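Local coordinates for protein transcriptional regulator, LacI family (Lactobacillus brevis, PDB 3JY6) that probably binds regulatory DNA as a LacI-family transcription factor, the fragment here being its periplasmic-binding-protein-like domain, at residues Q181-L194 and Q209-I222. Sequence-based numbering, arbitrary orientation.
Sequences QKTVAFALKERWLL and QTVTATGFADTDFI
Glu190 reaches from the first turn of its helix to the loop after strand 211-215. Its CG stands anti to the backbone N (chi1 -176°), and the chain then bends at chi2, which brings the carboxylate alongside Ala217 and up to the backbone of Asp218 and Thr219. OE2 accepts the N-H of Thr219 at 2.8 Å on its syn lone pair, in a nearly straight bond (171°). Weak bonds from Asp218 N and Thr219 OG1 go to the same oxygen. With an alanine here, the N-H groups of Asp218 and Thr219 would probably lose this acceptor, and the loop would be less firmly held.

Strands 183-187 and 211-215 run parallel. Six backbone hydrogen bonds join the two segments, from Thr183 N to Thr210 O at one end to Phe216 N to Ala187 O at the other. On one face of the sheet Thr214 lays its CG2 over the Phe186 ring, a CH-pi contact 3.9 Å from the centroid. The Thr214 hydroxyl bonds instead to Thr230 O. Phe216 CE2 meets the edge of the same ring. The side chains of Val184 and Thr212 lie side by side, CG1 of Val184 packed tightly on CG2 of Thr212 at 3.4 Å. Phe118 of helix 107-119 touches Val184, Thr212 and Thr214.

On the other face, where Thr183 and Val211 also lie, Ala185 CB is 4.1 Å from Ala213 CB. A CB on Gly215 would clash with Ala187 O and Leu193 CD1. Leu194 CD2 presses on Ile222 CG1 at 3.4 Å, their side chains crossing at about a right angle. Strand 211-215 is an edge strand of this chain's four-stranded parallel sheet. The two strands and the helices linking them form the beta-alpha-beta crossover typical of the Rossmann-like lobes of periplasmic-binding-protein folds.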
ATOM      1  N   GLN A 181      35.350  -5.456   5.815  1.00 26.88           N
ATOM      2  CA  GLN A 181      34.658  -6.628   5.298  1.00 27.24           C
ATOM      3  C   GLN A 181      33.542  -6.172   4.361  1.00 26.37           C
ATOM      4  O   GLN A 181      32.867  -5.182   4.650  1.00 25.70           O
ATOM      5  CB  GLN A 181      34.087  -7.460   6.461  1.00 27.88           C
ATOM      6  CG  GLN A 181      35.069  -8.514   6.978  1.00 31.44           C
ATOM      7  CD  GLN A 181      34.619  -9.233   8.250  1.00 35.35           C
ATOM      8  OE1 GLN A 181      33.436  -9.540   8.438  1.00 34.46           O
ATOM      9  NE2 GLN A 181      35.581  -9.528   9.125  1.00 36.80           N
ATOM     10  N   LYS A 182      33.375  -6.855   3.224  1.00 25.92           N
ATOM     11  CA  LYS A 182      32.297  -6.509   2.298  1.00 25.69           C
ATOM     12  C   LYS A 182      31.064  -6.679   3.158  1.00 24.12           C
ATOM     13  O   LYS A 182      30.981  -7.618   3.950  1.00 22.78           O
ATOM     14  CB  LYS A 182      32.238  -7.459   1.091  1.00 27.12           C
ATOM     15  CG  LYS A 182      33.301  -7.201   0.038  1.00 27.95           C
ATOM     16  CD  LYS A 182      33.178  -8.149  -1.163  1.00 28.11           C
ATOM     17  CE  LYS A 182      31.964  -7.831  -2.036  1.00 29.52           C
ATOM     18  NZ  LYS A 182      31.925  -8.654  -3.289  1.00 28.53           N
ATOM     19  N   THR A 183      30.109  -5.773   2.995  1.00 23.82           N
ATOM     20  CA  THR A 183      28.918  -5.781   3.830  1.00 22.81           C
ATOM     21  C   THR A 183      27.582  -5.823   3.101  1.00 21.79           C
ATOM     22  O   THR A 183      27.432  -5.229   2.035  1.00 20.61           O
ATOM     23  CB  THR A 183      28.921  -4.524   4.726  1.00 23.91           C
ATOM     24  OG1 THR A 183      30.153  -4.464   5.448  1.00 24.24           O
ATOM     25  CG2 THR A 183      27.750  -4.548   5.710  1.00 24.86           C
ATOM     26  N   VAL A 184      26.618  -6.522   3.702  1.00 21.54           N
ATOM     27  CA  VAL A 184      25.254  -6.602   3.178  1.00 21.97           C
ATOM     28  C   VAL A 184      24.324  -6.002   4.232  1.00 21.79           C
ATOM     29  O   VAL A 184      24.297  -6.474   5.377  1.00 20.60           O
ATOM     30  CB  VAL A 184      24.712  -8.038   3.025  1.00 23.27           C
ATOM     31  CG1 VAL A 184      23.823  -8.122   1.799  1.00 24.12           C
ATOM     32  CG2 VAL A 184      25.813  -9.043   3.037  1.00 23.56           C
ATOM     33  N   ALA A 185      23.567  -4.980   3.854  1.00 19.72           N
ATOM     34  CA  ALA A 185      22.599  -4.393   4.770  1.00 19.17           C
ATOM     35  C   ALA A 185      21.360  -5.261   4.487  1.00 19.77           C
ATOM     36  O   ALA A 185      20.848  -5.264   3.366  1.00 18.38           O
ATOM     37  CB  ALA A 185      22.344  -2.934   4.414  1.00 16.70           C
ATOM     38  N   PHE A 186      20.907  -6.010   5.492  1.00 18.79           N
ATOM     39  CA  PHE A 186      19.773  -6.932   5.346  1.00 18.52           C
ATOM     40  C   PHE A 186      18.544  -6.477   6.156  1.00 18.55           C
ATOM     41  O   PHE A 186      18.527  -6.555   7.383  1.00 17.59           O
ATOM     42  CB  PHE A 186      20.249  -8.320   5.798  1.00 16.99           C
ATOM     43  CG  PHE A 186      19.430  -9.489   5.282  1.00 15.26           C
ATOM     44  CD1 PHE A 186      20.060 -10.713   5.049  1.00 13.78           C
ATOM     45  CD2 PHE A 186      18.055  -9.405   5.113  1.00 13.48           C
ATOM     46  CE1 PHE A 186      19.335 -11.835   4.659  1.00 14.99           C
ATOM     47  CE2 PHE A 186      17.317 -10.515   4.726  1.00 13.40           C
ATOM     48  CZ  PHE A 186      17.956 -11.735   4.498  1.00 16.55           C
ATOM     49  N   ALA A 187      17.527  -5.990   5.452  1.00 17.71           N
ATOM     50  CA  ALA A 187      16.295  -5.534   6.087  1.00 18.78           C
ATOM     51  C   ALA A 187      15.354  -6.725   6.276  1.00 19.60           C
ATOM     52  O   ALA A 187      15.073  -7.465   5.333  1.00 20.02           O
ATOM     53  CB  ALA A 187      15.625  -4.461   5.222  1.00 18.43           C
ATOM     54  N   LEU A 188      14.877  -6.909   7.502  1.00 20.64           N
ATOM     55  CA  LEU A 188      13.963  -7.999   7.811  1.00 21.93           C
ATOM     56  C   LEU A 188      12.518  -7.646   7.489  1.00 22.21           C
ATOM     57  O   LEU A 188      11.653  -8.518   7.459  1.00 23.93           O
ATOM     58  CB  LEU A 188      14.095  -8.391   9.281  1.00 22.88           C
ATOM     59  CG  LEU A 188      14.967  -9.618   9.571  1.00 25.86           C
ATOM     60  CD1 LEU A 188      16.238  -9.596   8.734  1.00 25.14           C
ATOM     61  CD2 LEU A 188      15.265  -9.657  11.053  1.00 24.96           C
ATOM     62  N   LYS A 189      12.261  -6.372   7.222  1.00 23.02           N
ATOM     63  CA  LYS A 189      10.914  -5.920   6.902  1.00 24.82           C
ATOM     64  C   LYS A 189      10.967  -4.919   5.764  1.00 23.50           C
ATOM     65  O   LYS A 189      11.873  -4.090   5.688  1.00 24.50           O
ATOM     66  CB  LYS A 189      10.254  -5.287   8.137  1.00 28.80           C
ATOM     67  CG  LYS A 189       8.762  -5.016   7.974  1.00 32.28           C
ATOM     68  CD  LYS A 189       8.135  -4.407   9.229  1.00 33.58           C
ATOM     69  CE  LYS A 189       6.624  -4.187   9.042  1.00 36.75           C
ATOM     70  NZ  LYS A 189       5.956  -3.606  10.252  1.00 37.43           N
ATOM     71  N   GLU A 190       9.978  -4.988   4.884  1.00 23.10           N
ATOM     72  CA  GLU A 190       9.918  -4.110   3.727  1.00 22.54           C
ATOM     73  C   GLU A 190      10.037  -2.602   4.017  1.00 22.62           C
ATOM     74  O   GLU A 190      10.800  -1.898   3.344  1.00 21.54           O
ATOM     75  CB  GLU A 190       8.633  -4.415   2.940  1.00 22.10           C
ATOM     76  CG  GLU A 190       8.479  -3.630   1.648  1.00 23.04           C
ATOM     77  CD  GLU A 190       7.752  -4.408   0.555  1.00 25.70           C
ATOM     78  OE1 GLU A 190       6.671  -4.989   0.811  1.00 28.38           O
ATOM     79  OE2 GLU A 190       8.266  -4.436  -0.578  1.00 26.41           O
ATOM     80  N   ARG A 191       9.306  -2.106   5.011  1.00 21.40           N
ATOM     81  CA  ARG A 191       9.335  -0.676   5.324  1.00 22.01           C
ATOM     82  C   ARG A 191      10.723  -0.110   5.578  1.00 20.58           C
ATOM     83  O   ARG A 191      11.039   0.991   5.135  1.00 21.44           O
ATOM     84  CB  ARG A 191       8.437  -0.374   6.528  1.00 23.52           C
ATOM     85  CG  ARG A 191       8.777  -1.167   7.774  1.00 26.12           C
ATOM     86  CD  ARG A 191       7.764  -0.869   8.878  1.00 27.22           C
ATOM     87  NE  ARG A 191       7.809   0.538   9.265  1.00 30.48           N
ATOM     88  CZ  ARG A 191       7.020   1.090  10.182  1.00 30.63           C
ATOM     89  NH1 ARG A 191       6.116   0.348  10.813  1.00 29.74           N
ATOM     90  NH2 ARG A 191       7.132   2.382  10.467  1.00 30.86           N
ATOM     91  N   TRP A 192      11.549  -0.858   6.300  1.00 20.24           N
ATOM     92  CA  TRP A 192      12.901  -0.412   6.605  1.00 20.47           C
ATOM     93  C   TRP A 192      13.748  -0.321   5.341  1.00 20.47           C
ATOM     94  O   TRP A 192      14.550   0.599   5.192  1.00 19.92           O
ATOM     95  CB  TRP A 192      13.533  -1.364   7.618  1.00 23.13           C
ATOM     96  CG  TRP A 192      12.768  -1.431   8.926  1.00 24.37           C
ATOM     97  CD1 TRP A 192      12.543  -2.539   9.688  1.00 26.45           C
ATOM     98  CD2 TRP A 192      12.118  -0.345   9.601  1.00 24.66           C
ATOM     99  NE1 TRP A 192      11.786  -2.215  10.798  1.00 25.29           N
ATOM    100  CE2 TRP A 192      11.517  -0.874  10.768  1.00 26.25           C
ATOM    101  CE3 TRP A 192      11.990   1.028   9.340  1.00 27.78           C
ATOM    102  CZ2 TRP A 192      10.784  -0.081  11.667  1.00 27.12           C
ATOM    103  CZ3 TRP A 192      11.258   1.820  10.237  1.00 28.43           C
ATOM    104  CH2 TRP A 192      10.670   1.257  11.387  1.00 26.47           C
ATOM    105  N   LEU A 193      13.559  -1.264   4.421  1.00 19.47           N
ATOM    106  CA  LEU A 193      14.314  -1.246   3.176  1.00 20.32           C
ATOM    107  C   LEU A 193      13.877  -0.025   2.368  1.00 21.26           C
ATOM    108  O   LEU A 193      14.704   0.677   1.786  1.00 22.60           O
ATOM    109  CB  LEU A 193      14.069  -2.553   2.396  1.00 22.10           C
ATOM    110  CG  LEU A 193      14.934  -2.879   1.175  1.00 24.67           C
ATOM    111  CD1 LEU A 193      15.008  -4.383   0.994  1.00 23.77           C
ATOM    112  CD2 LEU A 193      14.356  -2.213  -0.074  1.00 26.79           C
ATOM    113  N   LEU A 194      12.575   0.251   2.377  1.00 21.54           N
ATOM    114  CA  LEU A 194      12.021   1.370   1.620  1.00 23.83           C
ATOM    115  C   LEU A 194      12.363   2.725   2.211  1.00 22.77           C
ATOM    116  O   LEU A 194      12.532   3.688   1.483  1.00 23.83           O
ATOM    117  CB  LEU A 194      10.489   1.256   1.519  1.00 27.19           C
ATOM    118  CG  LEU A 194       9.881  -0.001   0.891  1.00 29.21           C
ATOM    119  CD1 LEU A 194       8.378   0.014   1.085  1.00 29.77           C
ATOM    120  CD2 LEU A 194      10.228  -0.067  -0.585  1.00 31.07           C
ATOM    121  N   GLN A 209      30.000  -3.577  -4.458  1.00 31.23           N
ATOM    122  CA  GLN A 209      31.393  -3.990  -4.599  1.00 29.92           C
ATOM    123  C   GLN A 209      31.975  -4.195  -3.208  1.00 29.41           C
ATOM    124  O   GLN A 209      32.739  -5.133  -2.967  1.00 28.18           O
ATOM    125  CB  GLN A 209      32.189  -2.922  -5.347  1.00 32.73           C
ATOM    126  CG  GLN A 209      31.682  -2.670  -6.759  1.00 34.50           C
ATOM    127  CD  GLN A 209      32.775  -2.785  -7.789  1.00 37.38           C
ATOM    128  OE1 GLN A 209      33.732  -2.011  -7.783  1.00 40.90           O
ATOM    129  NE2 GLN A 209      32.642  -3.758  -8.686  1.00 39.26           N
ATOM    130  N   THR A 210      31.610  -3.303  -2.295  1.00 25.98           N
ATOM    131  CA  THR A 210      32.074  -3.395  -0.920  1.00 26.17           C
ATOM    132  C   THR A 210      30.862  -3.422   0.021  1.00 23.92           C
ATOM    133  O   THR A 210      30.917  -3.975   1.122  1.00 22.24           O
ATOM    134  CB  THR A 210      33.010  -2.210  -0.580  1.00 26.68           C
ATOM    135  OG1 THR A 210      33.418  -2.307   0.789  1.00 32.18           O
ATOM    136  CG2 THR A 210      32.313  -0.879  -0.817  1.00 26.23           C
ATOM    137  N   VAL A 211      29.761  -2.838  -0.444  1.00 21.83           N
ATOM    138  CA  VAL A 211      28.514  -2.797   0.310  1.00 20.07           C
ATOM    139  C   VAL A 211      27.313  -3.016  -0.604  1.00 19.32           C
ATOM    140  O   VAL A 211      27.127  -2.291  -1.581  1.00 18.37           O
ATOM    141  CB  VAL A 211      28.314  -1.439   0.996  1.00 21.44           C
ATOM    142  CG1 VAL A 211      26.996  -1.442   1.770  1.00 19.61           C
ATOM    143  CG2 VAL A 211      29.480  -1.137   1.902  1.00 20.36           C
ATOM    144  N   THR A 212      26.498  -4.016  -0.294  1.00 18.74           N
ATOM    145  CA  THR A 212      25.301  -4.275  -1.087  1.00 18.85           C
ATOM    146  C   THR A 212      24.103  -4.303  -0.125  1.00 18.87           C
ATOM    147  O   THR A 212      24.254  -4.019   1.059  1.00 18.57           O
ATOM    148  CB  THR A 212      25.413  -5.616  -1.878  1.00 17.06           C
ATOM    149  OG1 THR A 212      24.356  -5.683  -2.839  1.00 17.01           O
ATOM    150  CG2 THR A 212      25.306  -6.812  -0.950  1.00 18.97           C
ATOM    151  N   ALA A 213      22.914  -4.626  -0.614  1.00 17.95           N
ATOM    152  CA  ALA A 213      21.760  -4.658   0.280  1.00 17.57           C
ATOM    153  C   ALA A 213      20.667  -5.558  -0.236  1.00 18.78           C
ATOM    154  O   ALA A 213      20.491  -5.707  -1.438  1.00 19.83           O
ATOM    155  CB  ALA A 213      21.208  -3.255   0.486  1.00 19.02           C
ATOM    156  N   THR A 214      19.915  -6.138   0.692  1.00 18.42           N
ATOM    157  CA  THR A 214      18.833  -7.034   0.355  1.00 18.01           C
ATOM    158  C   THR A 214      17.813  -6.964   1.482  1.00 17.45           C
ATOM    159  O   THR A 214      17.940  -6.155   2.403  1.00 13.22           O
ATOM    160  CB  THR A 214      19.356  -8.469   0.259  1.00 20.21           C
ATOM    161  OG1 THR A 214      18.307  -9.349  -0.179  1.00 19.17           O
ATOM    162  CG2 THR A 214      19.874  -8.915   1.627  1.00 21.41           C
ATOM    163  N   GLY A 215      16.821  -7.839   1.414  1.00 16.53           N
ATOM    164  CA  GLY A 215      15.803  -7.879   2.440  1.00 16.97           C
ATOM    165  C   GLY A 215      14.530  -8.528   1.936  1.00 17.78           C
ATOM    166  O   GLY A 215      14.447  -8.946   0.774  1.00 14.79           O
ATOM    167  N   PHE A 216      13.544  -8.624   2.825  1.00 17.60           N
ATOM    168  CA  PHE A 216      12.243  -9.182   2.480  1.00 18.70           C
ATOM    169  C   PHE A 216      11.430  -7.992   1.991  1.00 19.18           C
ATOM    170  O   PHE A 216      11.142  -7.075   2.764  1.00 19.29           O
ATOM    171  CB  PHE A 216      11.596  -9.810   3.713  1.00 18.22           C
ATOM    172  CG  PHE A 216      12.266 -11.077   4.164  1.00 19.20           C
ATOM    173  CD1 PHE A 216      11.682 -12.314   3.906  1.00 18.02           C
ATOM    174  CD2 PHE A 216      13.487 -11.034   4.839  1.00 17.91           C
ATOM    175  CE1 PHE A 216      12.303 -13.497   4.313  1.00 18.54           C
ATOM    176  CE2 PHE A 216      14.111 -12.205   5.246  1.00 17.32           C
ATOM    177  CZ  PHE A 216      13.519 -13.441   4.985  1.00 16.89           C
ATOM    178  N   ALA A 217      11.088  -8.004   0.705  1.00 20.33           N
ATOM    179  CA  ALA A 217      10.336  -6.926   0.083  1.00 22.00           C
ATOM    180  C   ALA A 217       9.652  -7.443  -1.174  1.00 24.24           C
ATOM    181  O   ALA A 217      10.250  -8.186  -1.942  1.00 23.44           O
ATOM    182  CB  ALA A 217      11.281  -5.785  -0.277  1.00 25.07           C
ATOM    183  N   ASP A 218       8.404  -7.042  -1.392  1.00 26.17           N
ATOM    184  CA  ASP A 218       7.674  -7.500  -2.568  1.00 28.73           C
ATOM    185  C   ASP A 218       7.326  -6.392  -3.563  1.00 30.66           C
ATOM    186  O   ASP A 218       7.002  -6.673  -4.718  1.00 29.52           O
ATOM    187  CB  ASP A 218       6.416  -8.256  -2.126  1.00 29.41           C
ATOM    188  CG  ASP A 218       6.745  -9.548  -1.381  1.00 33.15           C
ATOM    189  OD1 ASP A 218       7.170 -10.529  -2.039  1.00 35.02           O
ATOM    190  OD2 ASP A 218       6.596  -9.582  -0.136  1.00 32.40           O
ATOM    191  N   THR A 219       7.413  -5.141  -3.123  1.00 32.90           N
ATOM    192  CA  THR A 219       7.113  -4.009  -3.982  1.00 37.00           C
ATOM    193  C   THR A 219       8.056  -3.952  -5.192  1.00 38.51           C
ATOM    194  O   THR A 219       9.264  -4.156  -5.061  1.00 39.04           O
ATOM    195  CB  THR A 219       7.233  -2.704  -3.213  1.00 38.52           C
ATOM    196  OG1 THR A 219       6.133  -2.551  -2.303  1.00 39.49           O
ATOM    197  CG2 THR A 219       7.232  -1.600  -4.169  1.00 40.64           C
ATOM    198  N   ASP A 220       7.505  -3.642  -6.361  1.00 40.74           N
ATOM    199  CA  ASP A 220       8.293  -3.586  -7.587  1.00 42.38           C
ATOM    200  C   ASP A 220       9.186  -2.369  -7.722  1.00 43.19           C
ATOM    201  O   ASP A 220      10.355  -2.482  -8.072  1.00 43.69           O
ATOM    202  CB  ASP A 220       7.388  -3.579  -8.816  1.00 45.06           C
ATOM    203  CG  ASP A 220       6.242  -4.552  -8.719  1.00 46.93           C
ATOM    204  OD1 ASP A 220       6.494  -5.773  -8.696  1.00 47.66           O
ATOM    205  OD2 ASP A 220       5.079  -4.093  -8.672  1.00 48.64           O
ATOM    206  N   PHE A 221       8.646  -1.184  -7.477  1.00 43.19           N
ATOM    207  CA  PHE A 221       9.497  -0.018  -7.694  1.00 41.85           C
ATOM    208  C   PHE A 221      10.881  -0.004  -7.046  1.00 41.31           C
ATOM    209  O   PHE A 221      11.781   0.676  -7.536  1.00 42.14           O
ATOM    210  CB  PHE A 221       8.732   1.273  -7.394  1.00 42.43           C
ATOM    211  CG  PHE A 221       8.116   1.309  -6.047  1.00 41.42           C
ATOM    212  CD1 PHE A 221       8.865   1.741  -4.956  1.00 41.33           C
ATOM    213  CD2 PHE A 221       6.780   0.956  -5.876  1.00 40.07           C
ATOM    214  CE1 PHE A 221       8.316   1.814  -3.677  1.00 42.53           C
ATOM    215  CE2 PHE A 221       6.195   1.015  -4.606  1.00 39.41           C
ATOM    216  CZ  PHE A 221       6.969   1.459  -3.492  1.00 40.46           C
ATOM    217  N   ILE A 222      11.104  -0.741  -5.968  1.00 40.67           N
ATOM    218  CA  ILE A 222      12.470  -0.717  -5.417  1.00 40.41           C
ATOM    219  C   ILE A 222      13.282  -1.626  -6.287  1.00 40.33           C
ATOM    220  O   ILE A 222      14.502  -1.500  -6.361  1.00 40.05           O
ATOM    221  CB  ILE A 222      12.627  -1.426  -4.126  1.00 41.76           C
ATOM    222  CG1 ILE A 222      11.256  -1.599  -3.494  1.00 39.42           C
ATOM    223  CG2 ILE A 222      13.724  -0.750  -3.333  1.00 41.94           C
ATOM    224  CD1 ILE A 222      11.200  -2.900  -2.732  1.00 36.39           C
TER